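Cellulase CEL9M (Clostridium cellulolyticum, PDB 1IA6) probably hydrolyses internal beta-1,4-glucosidic linkages in cellulose, lichenin and cereal beta-glucans, as a family 9 glycoside hydrolase. Local coordinates at residues A[252-257]-A[314-319]; A[113-118]-A[152-157]; A[33-38]-A[364-369]; A[4-9]-A[335-340]. All coordinates share one frame; numbering follows the deposited sequence.

Contact 1 (A[252-257]-A[314-319]). With CA (calcium ion), chain B; SO4 (sulfate ion), chain E.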
loop_
_atom_site.group_PDB
_atom_site.type_symbol
_atom_site.label_atom_id
_atom_site.label_comp_id
_atom_site.label_asym_id
_atom_site.label_seq_id
_atom_site.Cartn_x
_atom_site.Cartn_y
_atom_site.Cartn_z
ATOM N N TRP A 252 -9.296 14.855 -0.524
ATOM C CA TRP A 252 -9.077 13.492 -0.987
ATOM C C TRP A 252 -8.780 12.635 0.241
ATOM O O TRP A 252 -9.396 12.807 1.296
ATOM C CB TRP A 252 -7.892 13.470 -1.962
ATOM C CG TRP A 252 -7.920 12.342 -2.954
ATOM C CD1 TRP A 252 -6.994 11.345 -3.092
ATOM C CD2 TRP A 252 -8.917 12.106 -3.957
ATOM N NE1 TRP A 252 -7.353 10.504 -4.119
ATOM C CE2 TRP A 252 -8.529 10.947 -4.666
ATOM C CE3 TRP A 252 -10.102 12.761 -4.326
ATOM C CZ2 TRP A 252 -9.284 10.427 -5.725
ATOM C CZ3 TRP A 252 -10.851 12.245 -5.380
ATOM C CH2 TRP A 252 -10.439 11.090 -6.065
ATOM N N THR A 253 -7.838 11.710 0.104
ATOM C CA THR A 253 -7.459 10.857 1.220
ATOM C C THR A 253 -6.074 10.282 0.962
ATOM O O THR A 253 -5.441 10.579 -0.053
ATOM C CB THR A 253 -8.470 9.698 1.428
ATOM O OG1 THR A 253 -8.140 8.986 2.628
ATOM C CG2 THR A 253 -8.438 8.734 0.252
ATOM N N MET A 254 -5.600 9.470 1.894
ATOM C CA MET A 254 -4.297 8.845 1.755
ATOM C C MET A 254 -4.305 7.824 0.620
ATOM O O MET A 254 -5.156 6.937 0.574
ATOM C CB MET A 254 -3.916 8.145 3.061
ATOM C CG MET A 254 -2.693 7.244 2.951
ATOM S SD MET A 254 -2.286 6.495 4.542
ATOM C CE MET A 254 -3.416 5.118 4.570
ATOM N N CYS A 255 -3.357 7.962 -0.298
ATOM C CA CYS A 255 -3.228 7.028 -1.412
ATOM C C CYS A 255 -1.830 7.181 -2.001
ATOM O O CYS A 255 -1.077 8.069 -1.592
ATOM C CB CYS A 255 -4.310 7.272 -2.473
ATOM S SG CYS A 255 -4.323 8.903 -3.234
ATOM N N TRP A 256 -1.483 6.327 -2.956
ATOM C CA TRP A 256 -0.145 6.364 -3.528
ATOM C C TRP A 256 0.330 7.721 -4.039
ATOM O O TRP A 256 1.526 7.999 -4.010
ATOM C CB TRP A 256 0.005 5.308 -4.639
ATOM C CG TRP A 256 -0.957 5.440 -5.778
ATOM C CD1 TRP A 256 -2.166 4.820 -5.906
ATOM C CD2 TRP A 256 -0.798 6.256 -6.944
ATOM N NE1 TRP A 256 -2.772 5.201 -7.083
ATOM C CE2 TRP A 256 -1.954 6.082 -7.737
ATOM C CE3 TRP A 256 0.209 7.121 -7.395
ATOM C CZ2 TRP A 256 -2.132 6.744 -8.960
ATOM C CZ3 TRP A 256 0.033 7.778 -8.610
ATOM C CH2 TRP A 256 -1.131 7.584 -9.377
ATOM N N ASP A 257 -0.591 8.574 -4.483
ATOM C CA ASP A 257 -0.204 9.882 -5.015
ATOM C C ASP A 257 -0.348 11.044 -4.037
ATOM O O ASP A 257 0.349 12.048 -4.160
ATOM C CB ASP A 257 -1.025 10.196 -6.275
ATOM C CG ASP A 257 -0.565 11.465 -6.977
ATOM O OD1 ASP A 257 0.655 11.625 -7.178
ATOM O OD2 ASP A 257 -1.424 12.298 -7.343
ATOM N N SER A 314 -10.190 5.491 6.771
ATOM C CA SER A 314 -10.525 4.913 8.067
ATOM C C SER A 314 -9.266 4.589 8.871
ATOM O O SER A 314 -9.236 4.765 10.090
ATOM C CB SER A 314 -11.376 3.656 7.877
ATOM O OG SER A 314 -12.613 3.984 7.262
ATOM N N MET A 315 -8.222 4.127 8.191
ATOM C CA MET A 315 -6.978 3.810 8.883
ATOM C C MET A 315 -6.376 5.069 9.513
ATOM O O MET A 315 -5.949 5.048 10.669
ATOM C CB MET A 315 -5.961 3.188 7.921
ATOM C CG MET A 315 -4.647 2.840 8.608
ATOM S SD MET A 315 -3.312 2.454 7.478
ATOM C CE MET A 315 -1.908 2.668 8.566
ATOM N N VAL A 316 -6.339 6.160 8.752
ATOM C CA VAL A 316 -5.787 7.414 9.258
ATOM C C VAL A 316 -6.579 7.889 10.475
ATOM O O VAL A 316 -5.999 8.327 11.471
ATOM C CB VAL A 316 -5.808 8.514 8.170
ATOM C CG1 VAL A 316 -5.243 9.815 8.729
ATOM C CG2 VAL A 316 -4.991 8.061 6.964
ATOM N N MET A 317 -7.903 7.798 10.400
ATOM C CA MET A 317 -8.744 8.211 11.516
ATOM C C MET A 317 -8.466 7.378 12.765
ATOM O O MET A 317 -8.475 7.903 13.878
ATOM C CB MET A 317 -10.224 8.094 11.149
ATOM C CG MET A 317 -10.663 9.044 10.056
ATOM S SD MET A 317 -12.419 8.867 9.701
ATOM C CE MET A 317 -12.757 10.452 8.911
ATOM N N LEU A 318 -8.219 6.082 12.592
ATOM C CA LEU A 318 -7.942 5.228 13.748
ATOM C C LEU A 318 -6.575 5.502 14.366
ATOM O O LEU A 318 -6.395 5.358 15.577
ATOM C CB LEU A 318 -8.064 3.747 13.372
ATOM C CG LEU A 318 -9.484 3.280 13.034
ATOM C CD1 LEU A 318 -9.495 1.771 12.877
ATOM C CD2 LEU A 318 -10.449 3.702 14.136
ATOM N N VAL A 319 -5.603 5.891 13.546
ATOM C CA VAL A 319 -4.279 6.206 14.075
ATOM C C VAL A 319 -4.434 7.478 14.904
ATOM O O VAL A 319 -3.883 7.597 16.000
ATOM C CB VAL A 319 -3.258 6.444 12.943
ATOM C CG1 VAL A 319 -1.925 6.900 13.523
ATOM C CG2 VAL A 319 -3.069 5.163 12.148
HETATM CA CA CA B . 2.687 12.580 -3.703
HETATM S S SO4 E . -5.552 3.716 -9.376
HETATM O O1 SO4 E . -5.451 2.612 -10.355
HETATM O O2 SO4 E . -4.820 3.347 -8.151
HETATM O O3 SO4 E . -6.976 3.956 -9.062
HETATM O O4 SO4 E . -4.967 4.942 -9.965
HETATM O O HOH W 1 2.349 10.327 -2.856
HETATM O O HOH W 2 2.999 11.260 -5.674
#
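Met254 meets Met315 and Val316, while the two indoles of 252-257 make their contacts away from 314-319. The Trp256 indole has the CB of Asp257 over one face, 3.4 Å above the ring plane, offset toward the rim. A sulfate, probably from the crystallisation liquor and also bonded to Arg308, sits at its edge. Trp256 NE1 donates to sulfate O2 at 3.0 Å with an N-H...O angle of 148°, and sulfate O4 lies in the ring plane. Tyr204 meets this indole edge-to-face. The Trp252 ring has Cys255 SG at its edge and meets the Tyr309 ring, planes about 70° apart.

The contact itself is apolar and buried. Met254 runs straight to its sulfur and then bends (chi3 82°), bringing Met254 CE to 3.9 Å from Met315 SD. Met254 SD lies 4.0 Å from Val316 CG2. Tyr69 and Pro262 also touch Met254.

Three residues further along, the loop reaches the calcium, which Ser208, Asp211 and Asp212 also bind. The chemistry is therefore divided. Thioethers and a valine methyl pack the loop against helix 306-323, while on the calcium side Asp257 O binds the ion directly at 2.4 Å, and Trp256 O and Asp257 OD1 each accept from a calcium-bound water.

Contact 2 (A[113-118]-A[152-157])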
loop_
_atom_site.group_PDB
_atom_site.type_symbol
_atom_site.label_atom_id
_atom_site.label_comp_id
_atom_site.label_asym_id
_atom_site.label_seq_id
_atom_site.Cartn_x
_atom_site.Cartn_y
_atom_site.Cartn_z
ATOM N N THR A 113 23.911 7.091 -4.959
ATOM C CA THR A 113 23.115 8.015 -5.761
ATOM C C THR A 113 22.275 7.388 -6.872
ATOM O O THR A 113 21.860 8.081 -7.802
ATOM C CB THR A 113 24.009 9.106 -6.391
ATOM O OG1 THR A 113 25.010 8.490 -7.208
ATOM C CG2 THR A 113 24.682 9.938 -5.305
ATOM N N THR A 114 22.006 6.090 -6.778
ATOM C CA THR A 114 21.212 5.429 -7.809
ATOM C C THR A 114 20.114 4.561 -7.217
ATOM O O THR A 114 20.321 3.884 -6.212
ATOM C CB THR A 114 22.091 4.533 -8.696
ATOM O OG1 THR A 114 23.197 5.294 -9.196
ATOM C CG2 THR A 114 21.279 3.987 -9.869
ATOM N N PHE A 115 18.939 4.595 -7.839
ATOM C CA PHE A 115 17.823 3.779 -7.381
ATOM C C PHE A 115 16.930 3.389 -8.546
ATOM O O PHE A 115 16.293 4.248 -9.160
ATOM C CB PHE A 115 16.976 4.524 -6.349
ATOM C CG PHE A 115 15.884 3.681 -5.757
ATOM C CD1 PHE A 115 16.195 2.605 -4.931
ATOM C CD2 PHE A 115 14.549 3.940 -6.046
ATOM C CE1 PHE A 115 15.188 1.793 -4.403
ATOM C CE2 PHE A 115 13.533 3.134 -5.523
ATOM C CZ PHE A 115 13.854 2.060 -4.701
ATOM N N TYR A 116 16.898 2.092 -8.848
ATOM C CA TYR A 116 16.061 1.562 -9.921
ATOM C C TYR A 116 14.671 1.413 -9.331
ATOM O O TYR A 116 14.527 0.876 -8.229
ATOM C CB TYR A 116 16.593 0.205 -10.371
ATOM C CG TYR A 116 17.874 0.314 -11.161
ATOM C CD1 TYR A 116 17.848 0.634 -12.516
ATOM C CD2 TYR A 116 19.113 0.142 -10.545
ATOM C CE1 TYR A 116 19.024 0.782 -13.246
ATOM C CE2 TYR A 116 20.299 0.290 -11.267
ATOM C CZ TYR A 116 20.244 0.609 -12.616
ATOM O OH TYR A 116 21.403 0.761 -13.341
ATOM N N TYR A 117 13.644 1.874 -10.045
ATOM C CA TYR A 117 12.301 1.784 -9.483
ATOM C C TYR A 117 11.179 1.206 -10.336
ATOM O O TYR A 117 10.022 1.214 -9.921
ATOM C CB TYR A 117 11.889 3.146 -8.912
ATOM C CG TYR A 117 11.783 4.284 -9.902
ATOM C CD1 TYR A 117 10.675 4.406 -10.739
ATOM C CD2 TYR A 117 12.760 5.282 -9.952
ATOM C CE1 TYR A 117 10.536 5.501 -11.597
ATOM C CE2 TYR A 117 12.634 6.376 -10.802
ATOM C CZ TYR A 117 11.518 6.483 -11.618
ATOM O OH TYR A 117 11.377 7.578 -12.436
ATOM N N GLN A 118 11.497 0.714 -11.527
ATOM C CA GLN A 118 10.471 0.070 -12.333
ATOM C C GLN A 118 11.065 -1.030 -13.180
ATOM O O GLN A 118 12.012 -0.812 -13.935
ATOM C CB GLN A 118 9.704 1.040 -13.245
ATOM C CG GLN A 118 8.527 0.302 -13.929
ATOM C CD GLN A 118 7.597 1.186 -14.742
ATOM O OE1 GLN A 118 7.223 2.279 -14.318
ATOM N NE2 GLN A 118 7.196 0.697 -15.913
ATOM N N SER A 152 11.463 12.232 -6.563
ATOM C CA SER A 152 11.301 12.594 -5.158
ATOM C C SER A 152 10.189 11.873 -4.413
ATOM O O SER A 152 10.354 11.519 -3.243
ATOM C CB SER A 152 11.091 14.103 -5.032
ATOM O OG SER A 152 12.166 14.809 -5.625
ATOM N N ASP A 153 9.053 11.666 -5.069
ATOM C CA ASP A 153 7.945 10.991 -4.408
ATOM C C ASP A 153 8.247 9.509 -4.191
ATOM O O ASP A 153 8.033 8.980 -3.097
ATOM C CB ASP A 153 6.638 11.188 -5.200
ATOM C CG ASP A 153 6.758 10.799 -6.672
ATOM O OD1 ASP A 153 7.887 10.724 -7.199
ATOM O OD2 ASP A 153 5.708 10.584 -7.310
ATOM N N ILE A 154 8.756 8.847 -5.223
ATOM C CA ILE A 154 9.091 7.432 -5.130
ATOM C C ILE A 154 10.214 7.209 -4.119
ATOM O O ILE A 154 10.128 6.327 -3.265
ATOM C CB ILE A 154 9.511 6.885 -6.512
ATOM C CG1 ILE A 154 8.315 6.959 -7.466
ATOM C CG2 ILE A 154 10.023 5.445 -6.390
ATOM C CD1 ILE A 154 8.585 6.402 -8.852
ATOM N N LEU A 155 11.260 8.024 -4.213
ATOM C CA LEU A 155 12.396 7.913 -3.310
ATOM C C LEU A 155 11.982 8.125 -1.859
ATOM O O LEU A 155 12.474 7.438 -0.965
ATOM C CB LEU A 155 13.474 8.935 -3.697
ATOM C CG LEU A 155 14.225 8.636 -4.995
ATOM C CD1 LEU A 155 15.082 9.832 -5.402
ATOM C CD2 LEU A 155 15.086 7.397 -4.798
ATOM N N SER A 156 11.067 9.064 -1.632
ATOM C CA SER A 156 10.610 9.364 -0.284
ATOM C C SER A 156 9.748 8.261 0.308
ATOM O O SER A 156 9.892 7.931 1.482
ATOM C CB SER A 156 9.849 10.693 -0.257
ATOM O OG SER A 156 10.724 11.771 -0.546
ATOM N N GLU A 157 8.851 7.687 -0.487
ATOM C CA GLU A 157 8.018 6.615 0.042
ATOM C C GLU A 157 8.887 5.403 0.365
ATOM O O GLU A 157 8.657 4.711 1.357
ATOM C CB GLU A 157 6.918 6.229 -0.951
ATOM C CG GLU A 157 5.780 7.248 -1.039
ATOM C CD GLU A 157 5.203 7.614 0.320
ATOM O OE1 GLU A 157 5.058 6.718 1.174
ATOM O OE2 GLU A 157 4.881 8.801 0.532
#
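Ser152 O is gripped twice on the helix turn that sets Ile154 and Leu155 against Phe115 and Tyr117. Ser156 N donates to it at 3.0 Å and Ser156 OG at 2.7 Å, the latter tilted from the carbonyl plane. Nearby, Asp153 OD1 receives a weak bond from Ile154 N and a further bond from Gly198 N.

The contact with the strand is apolar. Ile154 CD1 lies over one face of the Tyr117 ring, 3.8 Å from its centroid and 26° off the normal, a CH-pi contact. With chi1 at 63°, Tyr117 CG sits between backbone N and carbonyl carbon, and the ring turns this face to the methyl. The other branch, Ile154 CG2, is 3.9 Å from Tyr117 CB and also lies at the edge of the Phe115 ring. Leu155 uses CD2, which is 3.7 Å from Phe115 CD2. Tyr117 OH is held elsewhere, by a hydrogen bond with Asn199 N.

Strand 115-119 is the middle strand of a three-stranded antiparallel sheet, between 62-63 and 143-145. The axes of 115-118 and 152-157 cross at 103° and come within 10.3 Å. Leu65 of helix 64-80 touches Ile154, and helix 210-224 packs against Ser156.

Contact 3 (A[33-38]-A[364-369]). With ZN (zinc ion), chain C.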
loop_
_atom_site.group_PDB
_atom_site.type_symbol
_atom_site.label_atom_id
_atom_site.label_comp_id
_atom_site.label_asym_id
_atom_site.label_seq_id
_atom_site.Cartn_x
_atom_site.Cartn_y
_atom_site.Cartn_z
ATOM N N ASP A 33 0.047 -22.703 -2.929
ATOM C CA ASP A 33 0.822 -23.723 -3.621
ATOM C C ASP A 33 0.876 -23.480 -5.128
ATOM O O ASP A 33 1.674 -24.099 -5.827
ATOM C CB ASP A 33 0.260 -25.123 -3.329
ATOM C CG ASP A 33 -1.211 -25.246 -3.664
ATOM O OD1 ASP A 33 -1.610 -24.839 -4.776
ATOM O OD2 ASP A 33 -1.972 -25.764 -2.817
ATOM N N TRP A 34 0.039 -22.570 -5.626
ATOM C CA TRP A 34 0.026 -22.272 -7.055
ATOM C C TRP A 34 1.008 -21.176 -7.469
ATOM O O TRP A 34 1.048 -20.784 -8.635
ATOM C CB TRP A 34 -1.389 -21.909 -7.531
ATOM C CG TRP A 34 -2.172 -21.045 -6.586
ATOM C CD1 TRP A 34 -2.894 -21.459 -5.503
ATOM C CD2 TRP A 34 -2.319 -19.621 -6.649
ATOM N NE1 TRP A 34 -3.487 -20.379 -4.889
ATOM C CE2 TRP A 34 -3.150 -19.239 -5.571
ATOM C CE3 TRP A 34 -1.829 -18.629 -7.513
ATOM C CZ2 TRP A 34 -3.503 -17.906 -5.333
ATOM C CZ3 TRP A 34 -2.180 -17.302 -7.275
ATOM C CH2 TRP A 34 -3.010 -16.955 -6.190
ATOM N N ARG A 35 1.799 -20.684 -6.519
ATOM C CA ARG A 35 2.795 -19.658 -6.826
ATOM C C ARG A 35 4.195 -20.259 -6.770
ATOM O O ARG A 35 4.497 -21.077 -5.897
ATOM C CB ARG A 35 2.716 -18.483 -5.842
ATOM C CG ARG A 35 1.585 -17.485 -6.098
ATOM C CD ARG A 35 1.545 -17.004 -7.547
ATOM N NE ARG A 35 2.879 -16.835 -8.121
ATOM C CZ ARG A 35 3.707 -15.830 -7.852
ATOM N NH1 ARG A 35 3.353 -14.865 -7.011
ATOM N NH2 ARG A 35 4.908 -15.804 -8.415
ATOM N N GLY A 36 5.043 -19.849 -7.708
ATOM C CA GLY A 36 6.410 -20.336 -7.754
ATOM C C GLY A 36 7.358 -19.260 -8.252
ATOM O O GLY A 36 6.972 -18.099 -8.381
ATOM N N ALA A 37 8.599 -19.642 -8.542
ATOM C CA ALA A 37 9.600 -18.696 -9.027
ATOM C C ALA A 37 9.176 -18.043 -10.336
ATOM O O ALA A 37 8.663 -18.711 -11.233
ATOM C CB ALA A 37 10.944 -19.405 -9.214
ATOM N N CYS A 38 9.408 -16.737 -10.446
ATOM C CA CYS A 38 9.058 -15.994 -11.652
ATOM C C CYS A 38 10.038 -14.848 -11.899
ATOM O O CYS A 38 10.736 -14.414 -10.981
ATOM C CB CYS A 38 7.634 -15.430 -11.535
ATOM S SG CYS A 38 7.381 -14.269 -10.159
ATOM N N HIS A 364 -6.911 -10.887 -11.803
ATOM C CA HIS A 364 -5.584 -11.295 -11.354
ATOM C C HIS A 364 -5.133 -12.490 -12.195
ATOM O O HIS A 364 -5.752 -13.553 -12.169
ATOM C CB HIS A 364 -5.668 -11.652 -9.864
ATOM C CG HIS A 364 -4.343 -11.859 -9.197
ATOM N ND1 HIS A 364 -3.666 -13.059 -9.239
ATOM C CD2 HIS A 364 -3.589 -11.030 -8.437
ATOM C CE1 HIS A 364 -2.554 -12.961 -8.530
ATOM N NE2 HIS A 364 -2.485 -11.740 -8.032
ATOM N N ARG A 365 -4.051 -12.310 -12.942
ATOM C CA ARG A 365 -3.555 -13.367 -13.816
ATOM C C ARG A 365 -3.213 -14.688 -13.131
ATOM O O ARG A 365 -3.685 -15.744 -13.555
ATOM C CB ARG A 365 -2.353 -12.852 -14.616
ATOM C CG ARG A 365 -2.752 -11.826 -15.671
ATOM C CD ARG A 365 -1.554 -11.122 -16.286
ATOM N NE ARG A 365 -1.959 -10.228 -17.370
ATOM C CZ ARG A 365 -2.625 -9.088 -17.210
ATOM N NH1 ARG A 365 -2.975 -8.670 -15.999
ATOM N NH2 ARG A 365 -2.948 -8.362 -18.273
ATOM N N ALA A 366 -2.403 -14.642 -12.080
ATOM C CA ALA A 366 -2.022 -15.871 -11.385
ATOM C C ALA A 366 -3.227 -16.612 -10.800
ATOM O O ALA A 366 -3.373 -17.820 -11.000
ATOM C CB ALA A 366 -1.009 -15.558 -10.285
ATOM N N ALA A 367 -4.088 -15.894 -10.082
ATOM C CA ALA A 367 -5.270 -16.511 -9.479
ATOM C C ALA A 367 -6.236 -17.057 -10.530
ATOM O O ALA A 367 -6.820 -18.124 -10.347
ATOM C CB ALA A 367 -5.994 -15.502 -8.579
ATOM N N ASN A 368 -6.406 -16.326 -11.628
ATOM C CA ASN A 368 -7.308 -16.763 -12.691
ATOM C C ASN A 368 -6.914 -18.167 -13.156
ATOM O O ASN A 368 -7.766 -19.051 -13.286
ATOM C CB ASN A 368 -7.269 -15.769 -13.851
ATOM C CG ASN A 368 -8.190 -16.163 -14.985
ATOM O OD1 ASN A 368 -7.750 -16.711 -15.989
ATOM N ND2 ASN A 368 -9.480 -15.894 -14.821
ATOM N N GLY A 369 -5.621 -18.361 -13.403
ATOM C CA GLY A 369 -5.111 -19.663 -13.799
ATOM C C GLY A 369 -5.326 -20.136 -15.226
ATOM O O GLY A 369 -4.943 -21.258 -15.561
HETATM ZN ZN ZN C . 7.385 -12.092 -10.952
#
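Trp34 meets the short helix 365-368 with its six-membered ring, and Ala366 CB lies at the ring edge. This methyl is in the indole plane, with Ala366 CB 3.7 Å from Trp34 CZ3. The next corner of the ring, Trp34 CH2, is 4.1 Å from Ala367 CB. The indole CG stands between the backbone N and the carbonyl carbon of Trp34 (chi1 40°), a crowded position that sends the ring toward the helix.

Arg35 meets the same methyl with its aliphatic part. Two turns in the chain, at its second and third torsions, bring Arg35 CD to 4.0 Å from Ala366 CB. The guanidinium group is held by other partners. NE forms a salt bridge with Glu133, and NH1 donates to the carbonyls of Ala19 and Lys21.

His364 is the N-cap of the helix. Its ND1 accepts from Ala367 N at 3.0 Å, with an N-H...N angle of 166°. The donor lies almost in the ring plane, and Asn20 OD1 bonds to the far nitrogen, NE2, which fixes the imidazole at both ends.

Segment 33-38 belongs to the long loop between helix 6-15 and strand 62-63. Cys38, the last residue of the segment, binds the zinc through SG at 2.3 Å, together with Cys22, His39 and His55. Helix 365-368 also joins the loops around it, through backbone bonds of Arg365 with Gly58, Ala367 with His383 and Asn368 with Lys382.

Contact 4 (A[4-9]-A[335-340]). With NI (nickel (II) ion), chain D.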
loop_
_atom_site.group_PDB
_atom_site.type_symbol
_atom_site.label_atom_id
_atom_site.label_comp_id
_atom_site.label_asym_id
_atom_site.label_seq_id
_atom_site.Cartn_x
_atom_site.Cartn_y
_atom_site.Cartn_z
ATOM N N HIS A 4 -18.167 -9.150 14.521
ATOM C CA HIS A 4 -17.377 -9.420 13.322
ATOM C C HIS A 4 -16.028 -10.033 13.682
ATOM O O HIS A 4 -15.471 -9.753 14.743
ATOM C CB HIS A 4 -17.161 -8.123 12.537
ATOM C CG HIS A 4 -18.393 -7.621 11.851
ATOM N ND1 HIS A 4 -18.848 -8.146 10.660
ATOM C CD2 HIS A 4 -19.286 -6.667 12.207
ATOM C CE1 HIS A 4 -19.968 -7.538 10.313
ATOM N NE2 HIS A 4 -20.257 -6.637 11.234
ATOM N N ASP A 5 -15.508 -10.876 12.793
ATOM C CA ASP A 5 -14.220 -11.526 13.020
ATOM C C ASP A 5 -13.106 -10.724 12.353
ATOM O O ASP A 5 -12.666 -11.053 11.249
ATOM C CB ASP A 5 -14.244 -12.951 12.457
ATOM C CG ASP A 5 -13.005 -13.752 12.830
ATOM O OD1 ASP A 5 -12.114 -13.205 13.515
ATOM O OD2 ASP A 5 -12.926 -14.935 12.438
ATOM N N TYR A 6 -12.653 -9.671 13.028
ATOM C CA TYR A 6 -11.591 -8.819 12.496
ATOM C C TYR A 6 -10.244 -9.534 12.485
ATOM O O TYR A 6 -9.386 -9.238 11.658
ATOM C CB TYR A 6 -11.464 -7.541 13.327
ATOM C CG TYR A 6 -12.729 -6.712 13.390
ATOM C CD1 TYR A 6 -13.274 -6.143 12.240
ATOM C CD2 TYR A 6 -13.386 -6.508 14.599
ATOM C CE1 TYR A 6 -14.449 -5.392 12.297
ATOM C CE2 TYR A 6 -14.557 -5.760 14.668
ATOM C CZ TYR A 6 -15.084 -5.207 13.516
ATOM O OH TYR A 6 -16.252 -4.486 13.583
ATOM N N SER A 7 -10.069 -10.471 13.411
ATOM C CA SER A 7 -8.832 -11.231 13.521
ATOM C C SER A 7 -8.536 -12.050 12.267
ATOM O O SER A 7 -7.423 -12.007 11.734
ATOM C CB SER A 7 -8.904 -12.165 14.733
ATOM O OG SER A 7 -7.705 -12.902 14.882
ATOM N N THR A 8 -9.531 -12.802 11.802
ATOM C CA THR A 8 -9.369 -13.632 10.617
ATOM C C THR A 8 -9.196 -12.768 9.373
ATOM O O THR A 8 -8.422 -13.103 8.478
ATOM C CB THR A 8 -10.576 -14.575 10.429
ATOM O OG1 THR A 8 -10.659 -15.468 11.547
ATOM C CG2 THR A 8 -10.421 -15.400 9.157
ATOM N N ALA A 9 -9.915 -11.652 9.316
ATOM C CA ALA A 9 -9.805 -10.757 8.168
ATOM C C ALA A 9 -8.381 -10.207 8.101
ATOM O O ALA A 9 -7.799 -10.101 7.023
ATOM C CB ALA A 9 -10.806 -9.615 8.288
ATOM N N LYS A 335 -18.017 1.598 10.597
ATOM C CA LYS A 335 -19.035 1.342 9.584
ATOM C C LYS A 335 -18.410 0.980 8.239
ATOM O O LYS A 335 -18.916 0.113 7.528
ATOM C CB LYS A 335 -19.955 2.554 9.428
ATOM C CG LYS A 335 -20.874 2.780 10.624
ATOM C CD LYS A 335 -21.879 3.892 10.357
ATOM C CE LYS A 335 -22.829 4.079 11.532
ATOM N NZ LYS A 335 -23.844 5.135 11.250
ATOM N N GLN A 336 -17.306 1.635 7.894
ATOM C CA GLN A 336 -16.639 1.349 6.627
ATOM C C GLN A 336 -16.047 -0.051 6.641
ATOM O O GLN A 336 -16.167 -0.797 5.669
ATOM C CB GLN A 336 -15.538 2.374 6.356
ATOM C CG GLN A 336 -16.049 3.800 6.342
ATOM C CD GLN A 336 -17.288 3.953 5.480
ATOM O OE1 GLN A 336 -17.232 3.825 4.254
ATOM N NE2 GLN A 336 -18.419 4.211 6.122
ATOM N N VAL A 337 -15.406 -0.410 7.748
ATOM C CA VAL A 337 -14.810 -1.732 7.868
ATOM C C VAL A 337 -15.881 -2.813 7.825
ATOM O O VAL A 337 -15.751 -3.798 7.095
ATOM C CB VAL A 337 -14.026 -1.885 9.186
ATOM C CG1 VAL A 337 -13.527 -3.311 9.328
ATOM C CG2 VAL A 337 -12.858 -0.918 9.208
ATOM N N ASP A 338 -16.941 -2.633 8.608
ATOM C CA ASP A 338 -18.013 -3.623 8.643
ATOM C C ASP A 338 -18.687 -3.781 7.285
ATOM O O ASP A 338 -19.132 -4.873 6.934
ATOM C CB ASP A 338 -19.048 -3.258 9.713
ATOM C CG ASP A 338 -18.491 -3.382 11.123
ATOM O OD1 ASP A 338 -17.400 -3.968 11.282
ATOM O OD2 ASP A 338 -19.143 -2.903 12.071
ATOM N N TYR A 339 -18.751 -2.696 6.520
ATOM C CA TYR A 339 -19.351 -2.742 5.190
ATOM C C TYR A 339 -18.510 -3.663 4.309
ATOM O O TYR A 339 -19.039 -4.519 3.597
ATOM C CB TYR A 339 -19.409 -1.331 4.591
ATOM C CG TYR A 339 -20.064 -1.254 3.227
ATOM C CD1 TYR A 339 -19.392 -1.683 2.082
ATOM C CD2 TYR A 339 -21.356 -0.748 3.080
ATOM C CE1 TYR A 339 -19.987 -1.607 0.823
ATOM C CE2 TYR A 339 -21.963 -0.667 1.824
ATOM C CZ TYR A 339 -21.273 -1.099 0.701
ATOM O OH TYR A 339 -21.859 -1.021 -0.543
ATOM N N ILE A 340 -17.194 -3.489 4.378
ATOM C CA ILE A 340 -16.259 -4.297 3.604
ATOM C C ILE A 340 -16.365 -5.780 3.967
ATOM O O ILE A 340 -16.294 -6.647 3.096
ATOM C CB ILE A 340 -14.804 -3.802 3.836
ATOM C CG1 ILE A 340 -14.622 -2.435 3.172
ATOM C CG2 ILE A 340 -13.795 -4.819 3.300
ATOM C CD1 ILE A 340 -13.320 -1.744 3.524
HETATM NI NI NI D . -22.152 -5.766 11.523
HETATM O O HOH W 3 -21.888 -3.978 12.594
#
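Tyr6 and His4 meet Asp338 where helix 6-15 packs beside helix 327-341 in the (alpha/alpha)6 barrel of this family 9 module. The polar link is a hydrogen bond from Tyr6 OH to Asp338 OD1 at 2.6 Å, made to the syn lone pair. Ring and carboxylate are nearly coplanar, 16° apart. Asp338 CG, anti to the carbonyl carbon (chi1 -68°), lays the carboxylate alongside both rings. Lys334 salt-bridges the other oxygen, OD2.

The His4 imidazole stacks on the same carboxylate, their planes 25° apart, with His4 CD2 3.4 Å from Asp338 OD1.

The apolar contact is Tyr6 CE1 with Val337 CG1 at 3.7 Å. His4 CB lies over one face of the Tyr6 ring.

His4 NE2 binds nickel at 2.1 Å, with Ala1 and Asp343 as further ligands. A nickel-bound water donates to Asp338 OD2, putting the aspartate in the second shell. Asp5 is the N-cap of helix 6-15: its OD1 accepts from Thr8 N at 3.1 Å, the N-H coming from above the carboxylate plane.

In the fold
Contacts 1 and 4 touch each other, with Ser314 OG 3.5 Å from Gln336 CB. They share the consecutive helices 306-323 and 327-341, and their centres are 17 Å apart. Contacts 1 and 2 do not touch, but their nearest atoms are about 5 Å apart and both lie near the calcium. Contact 1 supplies a ligand, while the Ile154 side chain of contact 2 is about 9 Å from the ion. Contact 3 holds Cys38 of the zinc site and lies across the chain's centre from contact 1, their centres 30 Å apart. Contacts 3 and 4 each join an early segment to a late one. The predicted active-site residues Asp401 and Glu410 lie in none of the segments.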